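Local coordinates for EAL/GGDEF domain protein (Methylococcus capsulatus, PDB 3ICL) that is of undetermined function but has the alpha/beta fold of GGDEF domains, a five-stranded mixed sheet with helices packed against it, at residues 7-13 / 73-77; 24-30 / 86-90; 31-35 / 138-143; 52-56 / 109-113; 102-106 / 119-123. The protein carries 1 engineered substitution. One frame throughout, in Å; residues are numbered along the deposited sequence.

Interaction 1. Residues 7-13 / 73-77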
# COMPACT_ATOMS: atom_id res chain seq x y z
N LEU A 7 -0.18 -8.22 -9.92
CA LEU A 7 -1.21 -7.94 -8.92
C LEU A 7 -2.59 -7.85 -9.56
O LEU A 7 -2.70 -7.71 -10.78
CB LEU A 7 -0.93 -6.60 -8.21
CG LEU A 7 0.29 -6.48 -7.30
CD1 LEU A 7 0.37 -5.06 -6.76
CD2 LEU A 7 0.20 -7.49 -6.17
N PRO A 8 -3.66 -7.93 -8.76
CA PRO A 8 -5.03 -7.85 -9.26
C PRO A 8 -5.29 -6.49 -9.91
O PRO A 8 -4.65 -5.49 -9.57
CB PRO A 8 -5.87 -8.05 -8.00
CG PRO A 8 -5.01 -8.94 -7.17
CD PRO A 8 -3.65 -8.34 -7.34
N ASN A 9 -6.24 -6.45 -10.85
CA ASN A 9 -6.59 -5.21 -11.54
C ASN A 9 -7.26 -4.25 -10.56
O ASN A 9 -7.65 -4.63 -9.46
CB ASN A 9 -7.58 -5.46 -12.69
CG ASN A 9 -7.00 -6.34 -13.78
OD1 ASN A 9 -5.86 -6.15 -14.20
ND2 ASN A 9 -7.80 -7.28 -14.26
N ARG A 10 -7.39 -3.00 -10.99
CA ARG A 10 -8.02 -1.95 -10.21
C ARG A 10 -9.49 -2.34 -9.98
O ARG A 10 -10.05 -2.08 -8.93
CB ARG A 10 -7.91 -0.63 -10.97
CG ARG A 10 -8.61 0.57 -10.35
CD ARG A 10 -8.24 0.75 -8.88
NE ARG A 10 -6.81 0.60 -8.64
CZ ARG A 10 -6.29 0.50 -7.42
NH1 ARG A 10 -7.07 0.53 -6.35
NH2 ARG A 10 -4.98 0.34 -7.27
N GLN A 11 -10.08 -2.98 -10.98
CA GLN A 11 -11.48 -3.40 -10.91
C GLN A 11 -11.68 -4.49 -9.86
O GLN A 11 -12.64 -4.45 -9.08
CB GLN A 11 -11.95 -3.93 -12.26
CG GLN A 11 -13.39 -4.44 -12.28
CD GLN A 11 -14.40 -3.34 -12.04
OE1 GLN A 11 -14.47 -2.37 -12.79
NE2 GLN A 11 -15.18 -3.49 -10.98
N LEU A 12 -10.78 -5.46 -9.85
CA LEU A 12 -10.87 -6.55 -8.89
C LEU A 12 -10.63 -6.02 -7.48
O LEU A 12 -11.31 -6.42 -6.53
CB LEU A 12 -9.84 -7.65 -9.22
CG LEU A 12 -9.86 -8.87 -8.29
CD1 LEU A 12 -11.28 -9.44 -8.21
CD2 LEU A 12 -8.88 -9.91 -8.80
N PHE A 13 -9.66 -5.12 -7.34
CA PHE A 13 -9.40 -4.55 -6.02
C PHE A 13 -10.68 -3.86 -5.55
O PHE A 13 -11.10 -4.02 -4.40
CB PHE A 13 -8.26 -3.52 -6.09
CG PHE A 13 -8.00 -2.83 -4.78
CD1 PHE A 13 -8.75 -1.72 -4.40
CD2 PHE A 13 -7.03 -3.31 -3.91
CE1 PHE A 13 -8.55 -1.11 -3.16
CE2 PHE A 13 -6.81 -2.71 -2.67
CZ PHE A 13 -7.58 -1.60 -2.29
N THR A 73 -5.86 -7.84 -0.15
CA THR A 73 -5.63 -7.57 -1.57
C THR A 73 -4.72 -6.37 -1.77
O THR A 73 -4.82 -5.37 -1.04
CB THR A 73 -6.96 -7.31 -2.31
OG1 THR A 73 -7.83 -8.43 -2.12
CG2 THR A 73 -6.73 -7.11 -3.80
N VAL A 74 -3.82 -6.47 -2.74
CA VAL A 74 -2.89 -5.40 -3.07
C VAL A 74 -3.01 -5.11 -4.56
O VAL A 74 -3.11 -6.03 -5.36
CB VAL A 74 -1.43 -5.83 -2.76
CG1 VAL A 74 -0.48 -4.69 -3.07
CG2 VAL A 74 -1.30 -6.25 -1.30
N ALA A 75 -3.02 -3.83 -4.92
CA ALA A 75 -3.13 -3.45 -6.33
C ALA A 75 -2.37 -2.14 -6.58
O ALA A 75 -2.35 -1.26 -5.73
CB ALA A 75 -4.59 -3.29 -6.72
N ARG A 76 -1.76 -2.03 -7.76
CA ARG A 76 -0.98 -0.86 -8.12
C ARG A 76 -1.86 0.27 -8.66
O ARG A 76 -2.92 0.01 -9.24
CB ARG A 76 0.07 -1.25 -9.16
CG ARG A 76 1.10 -0.16 -9.50
CD ARG A 76 2.28 -0.76 -10.25
NE ARG A 76 1.91 -1.27 -11.57
CZ ARG A 76 2.11 -0.61 -12.71
NH1 ARG A 76 2.69 0.58 -12.70
NH2 ARG A 76 1.73 -1.15 -13.86
N ILE A 77 -1.42 1.51 -8.47
CA ILE A 77 -2.16 2.64 -9.00
C ILE A 77 -1.26 3.85 -9.16
O ILE A 77 -0.26 4.00 -8.45
CB ILE A 77 -3.38 3.01 -8.09
CG1 ILE A 77 -4.29 4.00 -8.82
CG2 ILE A 77 -2.90 3.60 -6.77
CD1 ILE A 77 -5.57 4.32 -8.07
O HOH W 1 -4.86 0.87 -11.06
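Arg-10 reaches the strand because its CG lies anti to the backbone N (chi1 176°) and its chain then bends at both chi2 and chi3. These bends bring the guanidinium over the end of strand 73-77. Its NH2 donates to Arg-76 O at 2.9 Å, with a nearly straight N-H...O angle of 164°. The oxygen lies in the guanidinium plane, but the donor stands well above the carbonyl plane. A water joins the same pair, accepting from Arg-10 NE and donating to Arg-76 O at 2.8 Å. The guanidinium sits between Ala-75 CB over one face and Ile-77 CD1 over the other. Its NH1 goes on to Thr-83 of the adjacent strand.

Phe-13, one turn further along the helix, places CD2 3.7 Å from Ala-75 CB. The edge of its ring faces Thr-73 O. Leu-7 packs on the middle of the strand, with CD1 3.8 Å from Val-74 CG1, and Pro-8 CD lies 3.1 Å from Val-74 O.

The contact lays the start of helix 10-23 and the turn before it on an edge strand of the sheet. That strand is the first of the hairpin that carries the signature turn in GGDEF domains. Two donors on Arg-76 O and apolar groups over both guanidinium faces should limit rotation of the Arg-10 head, and the arginine charge probably polarises that carbonyl.

Interaction 2. Residues 24-30 / 86-90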
# COMPACT_ATOMS: atom_id res chain seq x y z
N HIS A 24 -17.22 -6.59 6.87
CA HIS A 24 -16.64 -6.12 8.12
C HIS A 24 -16.88 -4.66 8.45
O HIS A 24 -16.30 -3.78 7.83
CB HIS A 24 -15.14 -6.40 8.12
CG HIS A 24 -14.79 -7.80 7.73
ND1 HIS A 24 -15.24 -8.89 8.43
CD2 HIS A 24 -14.05 -8.28 6.70
CE1 HIS A 24 -14.79 -10.00 7.85
NE2 HIS A 24 -14.06 -9.65 6.80
N GLU A 25 -17.73 -4.42 9.44
CA GLU A 25 -18.03 -3.07 9.90
C GLU A 25 -18.01 -2.99 11.42
O GLU A 25 -18.54 -2.05 12.02
CB GLU A 25 -19.39 -2.60 9.36
CG GLU A 25 -19.41 -2.26 7.87
CD GLU A 25 -18.33 -1.27 7.45
OE1 GLU A 25 -18.06 -0.31 8.20
OE2 GLU A 25 -17.76 -1.44 6.35
N ARG A 26 -17.40 -4.00 12.05
CA ARG A 26 -17.26 -4.05 13.50
C ARG A 26 -15.96 -3.33 13.85
O ARG A 26 -14.97 -3.45 13.13
CB ARG A 26 -17.17 -5.49 13.99
CG ARG A 26 -18.48 -6.23 14.16
CD ARG A 26 -18.18 -7.69 14.43
NE ARG A 26 -16.95 -7.83 15.21
CZ ARG A 26 -16.28 -8.97 15.39
NH1 ARG A 26 -16.73 -10.09 14.84
NH2 ARG A 26 -15.17 -8.98 16.10
N ASP A 27 -15.96 -2.61 14.97
CA ASP A 27 -14.77 -1.88 15.39
C ASP A 27 -13.62 -2.83 15.74
O ASP A 27 -12.46 -2.44 15.73
CB ASP A 27 -15.09 -1.00 16.59
CG ASP A 27 -13.97 -0.04 16.91
OD1 ASP A 27 -13.69 0.85 16.08
OD2 ASP A 27 -13.36 -0.17 18.00
N GLY A 28 -13.96 -4.08 16.04
CA GLY A 28 -12.94 -5.06 16.40
C GLY A 28 -12.30 -5.79 15.24
O GLY A 28 -11.27 -6.44 15.41
N ASN A 29 -12.90 -5.69 14.06
CA ASN A 29 -12.37 -6.35 12.86
C ASN A 29 -12.78 -5.51 11.66
O ASN A 29 -13.39 -6.00 10.72
CB ASN A 29 -12.96 -7.77 12.74
CG ASN A 29 -12.26 -8.59 11.67
OD1 ASN A 29 -11.08 -8.37 11.38
ND2 ASN A 29 -12.97 -9.55 11.09
N PRO A 30 -12.41 -4.22 11.68
CA PRO A 30 -12.74 -3.28 10.61
C PRO A 30 -11.95 -3.46 9.33
O PRO A 30 -10.95 -4.18 9.27
CB PRO A 30 -12.46 -1.94 11.25
CG PRO A 30 -11.18 -2.23 11.97
CD PRO A 30 -11.50 -3.57 12.65
N LEU A 86 -6.95 -4.38 3.89
CA LEU A 86 -6.85 -5.32 5.00
C LEU A 86 -8.28 -5.78 5.24
O LEU A 86 -9.11 -5.05 5.78
CB LEU A 86 -6.26 -4.63 6.23
CG LEU A 86 -4.87 -4.02 6.02
CD1 LEU A 86 -4.33 -3.55 7.35
CD2 LEU A 86 -3.92 -5.04 5.40
N ASN A 87 -8.56 -7.01 4.82
CA ASN A 87 -9.89 -7.61 4.91
C ASN A 87 -10.22 -8.09 6.32
O ASN A 87 -10.27 -9.30 6.57
CB ASN A 87 -9.95 -8.75 3.89
CG ASN A 87 -11.35 -9.28 3.68
OD1 ASN A 87 -12.33 -8.61 3.98
ND2 ASN A 87 -11.44 -10.49 3.14
N GLY A 88 -10.47 -7.14 7.22
CA GLY A 88 -10.75 -7.47 8.60
C GLY A 88 -9.41 -7.39 9.30
O GLY A 88 -8.64 -8.35 9.29
N ALA A 89 -9.13 -6.25 9.92
CA ALA A 89 -7.84 -6.01 10.56
C ALA A 89 -7.73 -6.29 12.05
O ALA A 89 -6.92 -5.67 12.74
CB ALA A 89 -7.39 -4.58 10.27
N LYS A 90 -8.53 -7.21 12.56
CA LYS A 90 -8.47 -7.52 13.98
C LYS A 90 -7.04 -7.89 14.39
O LYS A 90 -6.34 -8.60 13.66
CB LYS A 90 -9.41 -8.68 14.32
CG LYS A 90 -9.42 -9.04 15.81
CD LYS A 90 -10.51 -10.06 16.13
CE LYS A 90 -10.67 -10.23 17.64
NZ LYS A 90 -11.83 -11.09 18.00
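His-24 lays its imidazole over Gly-88, with chi1 at -50° placing CG beside the backbone N. Gly-88 CA stands 4.2 Å from the centroid of the His-24 ring, over its face, in a CH-pi contact. The ring edge meets Asn-87, whose OD1 lies 3.2 Å from His-24 CD2 and close to the ring plane. The Asn-87 amide is turned 59° against the imidazole. Its backbone forms an inverse gamma turn, and Gly-88 follows with positive phi.

Asn-29 has CG anti to its N, which swings the amide across to the other loop. Its OD1 accepts from Lys-90 N at 3.0 Å, but that oxygen is modelled too close to Gly-88, so its place is less certain.

The contact joins two connecting loops of the GGDEF domain. Residues 24-30 lead from helix 10-23 into strand 32-38, and residues 86-90 leave strand 81-86, the neighbour of that strand in the sheet. A type I beta turn spans Arg-26 to Asn-29. Ala-89 N donates to Pro-30 O at 2.8 Å.

Lys-90 is fully extended and passes Gly-28, with CB 3.1 Å from Gly-28 O. Its NZ ends 4.4 Å from Arg-26 NH2, near the edge of the guanidinium. The two like charges probably disfavour a closer approach. Gly-88 O accepts a hydrogen bond from Arg-69.

Interaction 3. Residues 31-35 / 138-143. With SO4 (sulfate ion), chain D.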
# COMPACT_ATOMS: atom_id res chain seq x y z
N VAL A 31 -12.42 -2.80 8.29
CA VAL A 31 -11.73 -2.81 7.02
C VAL A 31 -10.74 -1.68 7.16
O VAL A 31 -11.07 -0.61 7.69
CB VAL A 31 -12.68 -2.50 5.84
CG1 VAL A 31 -11.88 -2.22 4.59
CG2 VAL A 31 -13.63 -3.65 5.62
N VAL A 32 -9.51 -1.91 6.72
CA VAL A 32 -8.49 -0.88 6.79
C VAL A 32 -7.82 -0.79 5.43
O VAL A 32 -7.53 -1.81 4.79
CB VAL A 32 -7.42 -1.19 7.86
CG1 VAL A 32 -6.37 -0.08 7.86
CG2 VAL A 32 -8.09 -1.29 9.22
N LEU A 33 -7.58 0.44 4.99
CA LEU A 33 -6.96 0.69 3.70
C LEU A 33 -5.63 1.40 3.88
O LEU A 33 -5.53 2.40 4.59
CB LEU A 33 -7.90 1.56 2.87
CG LEU A 33 -7.99 1.39 1.36
CD1 LEU A 33 -8.32 -0.06 1.00
CD2 LEU A 33 -9.07 2.33 0.85
N LEU A 34 -4.59 0.85 3.25
CA LEU A 34 -3.27 1.46 3.29
C LEU A 34 -2.99 1.92 1.87
O LEU A 34 -3.26 1.20 0.91
CB LEU A 34 -2.20 0.46 3.74
CG LEU A 34 -1.97 0.28 5.25
CD1 LEU A 34 -3.27 -0.07 5.95
CD2 LEU A 34 -0.93 -0.81 5.48
N PHE A 35 -2.46 3.13 1.73
CA PHE A 35 -2.12 3.68 0.42
C PHE A 35 -0.62 3.91 0.51
O PHE A 35 -0.16 4.79 1.23
CB PHE A 35 -2.87 5.00 0.20
CG PHE A 35 -3.35 5.21 -1.22
CD1 PHE A 35 -2.46 5.18 -2.29
CD2 PHE A 35 -4.70 5.46 -1.47
CE1 PHE A 35 -2.90 5.41 -3.60
CE2 PHE A 35 -5.15 5.69 -2.78
CZ PHE A 35 -4.25 5.66 -3.84
N LEU A 138 -12.82 6.30 1.73
CA LEU A 138 -11.75 5.61 2.43
C LEU A 138 -10.42 5.75 1.68
O LEU A 138 -9.40 6.10 2.27
CB LEU A 138 -12.10 4.13 2.60
CG LEU A 138 -11.42 3.41 3.77
CD1 LEU A 138 -11.82 4.06 5.10
CD2 LEU A 138 -11.83 1.94 3.77
N LEU A 139 -10.45 5.49 0.37
CA LEU A 139 -9.26 5.60 -0.47
C LEU A 139 -8.72 7.03 -0.50
O LEU A 139 -7.52 7.25 -0.32
CB LEU A 139 -9.60 5.15 -1.89
CG LEU A 139 -9.64 3.64 -2.13
CD1 LEU A 139 -10.41 3.32 -3.40
CD2 LEU A 139 -8.21 3.11 -2.19
N ARG A 140 -9.60 7.99 -0.74
CA ARG A 140 -9.19 9.39 -0.78
C ARG A 140 -8.60 9.83 0.54
O ARG A 140 -7.64 10.60 0.58
CB ARG A 140 -10.39 10.27 -1.13
CG ARG A 140 -10.82 10.16 -2.59
CD ARG A 140 -12.08 10.96 -2.86
NE ARG A 140 -11.92 12.37 -2.52
CZ ARG A 140 -12.88 13.28 -2.65
NH1 ARG A 140 -14.07 12.92 -3.11
NH2 ARG A 140 -12.66 14.55 -2.32
N ASN A 141 -9.16 9.33 1.64
CA ASN A 141 -8.65 9.71 2.95
C ASN A 141 -7.31 9.04 3.23
O ASN A 141 -6.41 9.65 3.81
CB ASN A 141 -9.69 9.38 4.03
CG ASN A 141 -10.88 10.34 4.02
OD1 ASN A 141 -11.91 10.09 4.65
ND2 ASN A 141 -10.73 11.46 3.32
N ALA A 142 -7.15 7.78 2.82
CA ALA A 142 -5.86 7.10 3.02
C ALA A 142 -4.83 7.80 2.14
O ALA A 142 -3.66 7.94 2.51
CB ALA A 142 -5.97 5.63 2.64
N ASP A 143 -5.27 8.25 0.97
CA ASP A 143 -4.40 8.93 0.02
C ASP A 143 -3.92 10.25 0.63
O ASP A 143 -2.73 10.59 0.55
CB ASP A 143 -5.15 9.18 -1.29
CG ASP A 143 -4.22 9.44 -2.47
OD1 ASP A 143 -3.15 8.80 -2.54
OD2 ASP A 143 -4.58 10.26 -3.34
S SO4 D . -16.22 15.96 -3.03
O1 SO4 D . -15.59 15.71 -1.72
O2 SO4 D . -16.04 14.79 -3.91
O3 SO4 D . -17.66 16.22 -2.84
O4 SO4 D . -15.58 17.14 -3.65
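Leu-33 and Phe-35 point from strand 32-38 into helix 135-152. This is the helix-on-sheet packing of the GGDEF alpha/beta fold. The short segments cross at -46°, with axes 7.6 Å apart, and no hydrogen bond joins them.

The tightest point is between two leucines. Leu-33 CD2 lies 3.3 Å from Leu-139 CD2, closer than usual for two methyl carbons. Leu-33 has an unusual chi1 of -146°, and this turns the methyl into the angle between Leu-138 and Leu-139. On its other side CD2 is 3.9 Å from Leu-138 CG. Val-31 CG1 touches Leu-138 CD2 more loosely.

The Phe-35 ring lies under Asp-143. Asp-143 OD1 stands over the ring centre, 3.6 Å from Phe-35 CE1, and the carboxylate is tilted 32° from the ring plane. Ala-142 CB meets the ring near its edge. Its small side chain probably allows the close approach here, and Ala-142 and Phe-35 are the nearest CA pair.

Further out, the strand is held on both flanks by backbone bonds, for example from Leu-33 to Ala-126 and from Leu-34 to Ile-84. Phe-13 of helix 10-23 covers Leu-33 as well. The outer face of helix 135-152 carries Arg-140, which forms a salt bridge with Glu-136. Arg-140 also grips a sulfate ion, probably from the crystallisation liquor, with NH1 donating to its O2 at 2.8 Å.

Interaction 4. Residues 52-56 / 109-113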
# COMPACT_ATOMS: atom_id res chain seq x y z
N VAL A 52 14.45 -1.77 -15.35
CA VAL A 52 14.75 -1.93 -13.93
C VAL A 52 13.56 -1.44 -13.11
O VAL A 52 13.20 -2.04 -12.09
CB VAL A 52 16.01 -1.14 -13.52
CG1 VAL A 52 16.19 -1.16 -12.01
CG2 VAL A 52 17.24 -1.74 -14.19
N GLY A 53 12.95 -0.35 -13.57
CA GLY A 53 11.81 0.22 -12.88
C GLY A 53 10.67 -0.78 -12.73
O GLY A 53 10.09 -0.91 -11.66
N ASP A 54 10.34 -1.48 -13.81
CA ASP A 54 9.26 -2.46 -13.76
C ASP A 54 9.63 -3.60 -12.83
O ASP A 54 8.79 -4.08 -12.06
CB ASP A 54 8.94 -3.00 -15.15
CG ASP A 54 8.37 -1.94 -16.06
OD1 ASP A 54 7.86 -0.93 -15.54
OD2 ASP A 54 8.40 -2.13 -17.29
N ARG A 55 10.88 -4.04 -12.90
CA ARG A 55 11.35 -5.12 -12.04
C ARG A 55 11.20 -4.72 -10.58
O ARG A 55 10.77 -5.52 -9.74
CB ARG A 55 12.81 -5.46 -12.34
CG ARG A 55 13.04 -6.07 -13.71
CD ARG A 55 14.48 -6.52 -13.86
NE ARG A 55 14.83 -7.54 -12.88
CZ ARG A 55 16.06 -8.00 -12.68
NH1 ARG A 55 17.07 -7.53 -13.39
NH2 ARG A 55 16.28 -8.94 -11.77
N LEU A 56 11.56 -3.47 -10.27
CA LEU A 56 11.47 -2.96 -8.91
C LEU A 56 10.01 -2.97 -8.43
O LEU A 56 9.72 -3.40 -7.31
CB LEU A 56 12.04 -1.54 -8.83
CG LEU A 56 11.94 -0.79 -7.50
CD1 LEU A 56 12.54 -1.61 -6.36
CD2 LEU A 56 12.67 0.54 -7.63
N PRO A 109 17.31 -3.90 0.91
CA PRO A 109 17.72 -3.51 -0.44
C PRO A 109 17.14 -4.38 -1.55
O PRO A 109 16.75 -5.52 -1.33
CB PRO A 109 19.25 -3.62 -0.38
CG PRO A 109 19.55 -3.35 1.08
CD PRO A 109 18.48 -4.15 1.77
N PHE A 110 17.06 -3.80 -2.75
CA PHE A 110 16.58 -4.49 -3.94
C PHE A 110 17.83 -4.55 -4.81
O PHE A 110 18.28 -3.52 -5.32
CB PHE A 110 15.50 -3.67 -4.64
CG PHE A 110 14.18 -3.66 -3.93
CD1 PHE A 110 13.25 -4.68 -4.14
CD2 PHE A 110 13.86 -2.64 -3.05
CE1 PHE A 110 12.02 -4.67 -3.48
CE2 PHE A 110 12.63 -2.62 -2.38
CZ PHE A 110 11.71 -3.64 -2.61
N VAL A 111 18.40 -5.73 -4.97
CA VAL A 111 19.62 -5.83 -5.76
C VAL A 111 19.38 -6.25 -7.21
O VAL A 111 18.89 -7.33 -7.48
CB VAL A 111 20.62 -6.81 -5.11
CG1 VAL A 111 21.96 -6.75 -5.85
CG2 VAL A 111 20.82 -6.46 -3.64
N PHE A 112 19.74 -5.35 -8.12
CA PHE A 112 19.60 -5.60 -9.55
C PHE A 112 21.02 -5.62 -10.10
O PHE A 112 21.65 -4.57 -10.23
CB PHE A 112 18.76 -4.50 -10.20
CG PHE A 112 17.35 -4.43 -9.67
CD1 PHE A 112 16.47 -5.49 -9.87
CD2 PHE A 112 16.91 -3.32 -8.96
CE1 PHE A 112 15.17 -5.44 -9.37
CE2 PHE A 112 15.62 -3.27 -8.45
CZ PHE A 112 14.75 -4.33 -8.66
N GLY A 113 21.52 -6.81 -10.40
CA GLY A 113 22.88 -6.92 -10.88
C GLY A 113 23.78 -6.49 -9.74
O GLY A 113 23.63 -6.97 -8.62
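Leu-56 fills the tight inner end of the contact. Its CG is anti to the backbone N (chi1 176°), which sends CD1 over the face of the Phe-110 ring. There CD1 lies 3.7 Å from the Phe-110 ring centroid, only 17° off the normal, as a CH-pi contact. Phe-112 comes in beside it. Its tip, CZ, lies 3.6 Å from Leu-56 CA, so the ring rests against the helix backbone itself.

This contact sets the two-stranded hairpin 110-112/115-117 against helix 50-67. The hairpin is a small sheet apart from the main one of the GGDEF fold. Its strand 110-112 runs roughly antiparallel to the helix. Phe-110 is further held by a cation-pi contact with Arg-63 and by Ile-117 of the partner strand.

Toward solvent the fit is looser. Val-52 CG1 makes an off-centre CH-pi contact with the Phe-112 ring, 3.8 Å from Phe-112 CD2. The exposed Arg-55 bends at chi3 and runs alongside Phe-112 in the opposite direction. Its guanidinium turns a face to the ring, with CZ 3.8 Å from Phe-112 CD1. The two planes are 70° apart, so the groups are not stacked, and Arg-55 NH2 lies in the plane of the ring at its edge.

Interaction 5. Residues 102-106 / 119-123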
# COMPACT_ATOMS: atom_id res chain seq x y z
N ILE A 102 5.35 -4.03 6.46
CA ILE A 102 5.64 -3.63 5.08
C ILE A 102 6.91 -2.79 5.09
O ILE A 102 7.82 -3.01 4.29
CB ILE A 102 4.50 -2.79 4.45
CG1 ILE A 102 3.23 -3.64 4.29
CG2 ILE A 102 4.92 -2.33 3.06
CD1 ILE A 102 2.00 -2.87 3.93
N LEU A 103 6.95 -1.79 5.94
CA LEU A 103 8.13 -0.93 5.99
C LEU A 103 9.39 -1.76 6.29
O LEU A 103 10.47 -1.47 5.77
CB LEU A 103 7.94 0.19 7.04
CG LEU A 103 6.88 1.26 6.69
CD1 LEU A 103 6.63 2.17 7.89
CD2 LEU A 103 7.34 2.08 5.52
N ASP A 104 9.25 -2.80 7.12
CA ASP A 104 10.41 -3.64 7.43
C ASP A 104 10.86 -4.41 6.20
O ASP A 104 12.05 -4.55 5.95
CB ASP A 104 10.08 -4.63 8.56
CG ASP A 104 9.91 -3.95 9.90
OD1 ASP A 104 10.31 -2.77 10.02
OD2 ASP A 104 9.38 -4.59 10.83
N GLY A 105 9.90 -4.90 5.42
CA GLY A 105 10.25 -5.64 4.22
C GLY A 105 10.80 -4.76 3.12
O GLY A 105 11.75 -5.14 2.43
N LEU A 106 10.22 -3.57 2.95
CA LEU A 106 10.67 -2.64 1.91
C LEU A 106 11.93 -1.85 2.25
O LEU A 106 12.47 -1.16 1.39
CB LEU A 106 9.54 -1.67 1.54
CG LEU A 106 8.24 -2.32 1.05
CD1 LEU A 106 7.26 -1.23 0.59
CD2 LEU A 106 8.53 -3.28 -0.08
N ILE A 119 14.57 1.92 -1.66
CA ILE A 119 13.44 2.81 -1.91
C ILE A 119 13.02 3.48 -0.61
O ILE A 119 13.26 2.94 0.48
CB ILE A 119 12.21 2.07 -2.48
CG1 ILE A 119 11.79 0.94 -1.54
CG2 ILE A 119 12.50 1.57 -3.88
CD1 ILE A 119 10.50 0.27 -1.92
N SER A 120 12.40 4.65 -0.74
CA SER A 120 11.88 5.38 0.40
C SER A 120 10.36 5.19 0.27
O SER A 120 9.82 5.27 -0.84
CB SER A 120 12.27 6.86 0.32
OG SER A 120 11.85 7.42 -0.91
N VAL A 121 9.68 4.92 1.38
CA VAL A 121 8.24 4.65 1.36
C VAL A 121 7.41 5.49 2.33
O VAL A 121 7.85 5.78 3.44
CB VAL A 121 8.00 3.14 1.70
CG1 VAL A 121 6.51 2.85 1.77
CG2 VAL A 121 8.67 2.25 0.66
N SER A 122 6.21 5.86 1.90
CA SER A 122 5.29 6.63 2.75
C SER A 122 3.93 5.95 2.69
O SER A 122 3.43 5.64 1.61
CB SER A 122 5.15 8.08 2.28
OG SER A 122 6.27 8.85 2.68
N ILE A 123 3.33 5.73 3.86
CA ILE A 123 2.04 5.06 3.92
C ILE A 123 0.95 5.86 4.64
O ILE A 123 1.16 6.36 5.74
CB ILE A 123 2.17 3.70 4.62
CG1 ILE A 123 3.20 2.83 3.90
CG2 ILE A 123 0.81 3.01 4.67
CD1 ILE A 123 3.46 1.49 4.57
O HOH W 2 14.63 -0.72 -0.15
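Leu-103 and Leu-106, one turn apart on helix 96-106, straddle Val-121. The two segments run nearly antiparallel, at 169°, with axes 9.9 Å apart. They are a helix and an inner strand of the GGDEF alpha/beta sheet, joined through a small hairpin.

Val-121 uses both methyls. CG1 meets Leu-103 CD2 at 3.9 Å, and the two side chains cross at a slant. CG2 meets Leu-106 CD1 at 3.8 Å, and here they cross at about a right angle. With Val-121 CG1 anti to the backbone N (chi1 176°), the two branches are spread between the leucines. Ile-123 lies further along the strand and slides past Leu-103 in the opposite direction, with its CD1 4.0 Å from Leu-103 CG. Ile-102 touches the same methyl more distantly.

All these pairs are apolar, and all the residues but Leu-103 are buried. Leu-36 of the adjacent strand adds to the layer by touching Ile-102, Leu-106 and Val-121. Tyr-157 of edge strand 156-159 covers Leu-103 and Ile-123.

Polar atoms meet beside Leu-106. Ile-119 CG1 packs 3.7 Å from Leu-106 O, and a water bridges the two backbones, donating to Leu-106 O at 2.7 Å and accepting from Ile-119 N at 3.0 Å.

Interactions 1, 3 and 5 all reach the five-stranded sheet, but from two sides. Helices 10-23 and 135-152 lie on one face, and helix 96-106 lies on the other. Strand 32-38 of interaction 3 touches both neighbours, through Phe-13 and Ile-77 of interaction 1 and Ile-102 and Ile-123 of interaction 5. Interaction 2 ties the loops at one end of the sheet, about 34 Å between centres from interaction 4 at the other end. Interaction 4 adjoins interaction 5 through Ile-119. Along the chain, interaction 1 closes before interaction 5 opens, while interaction 3 spans both interactions 4 and 5. Distant parts of the sequence are thus bound into one compact domain.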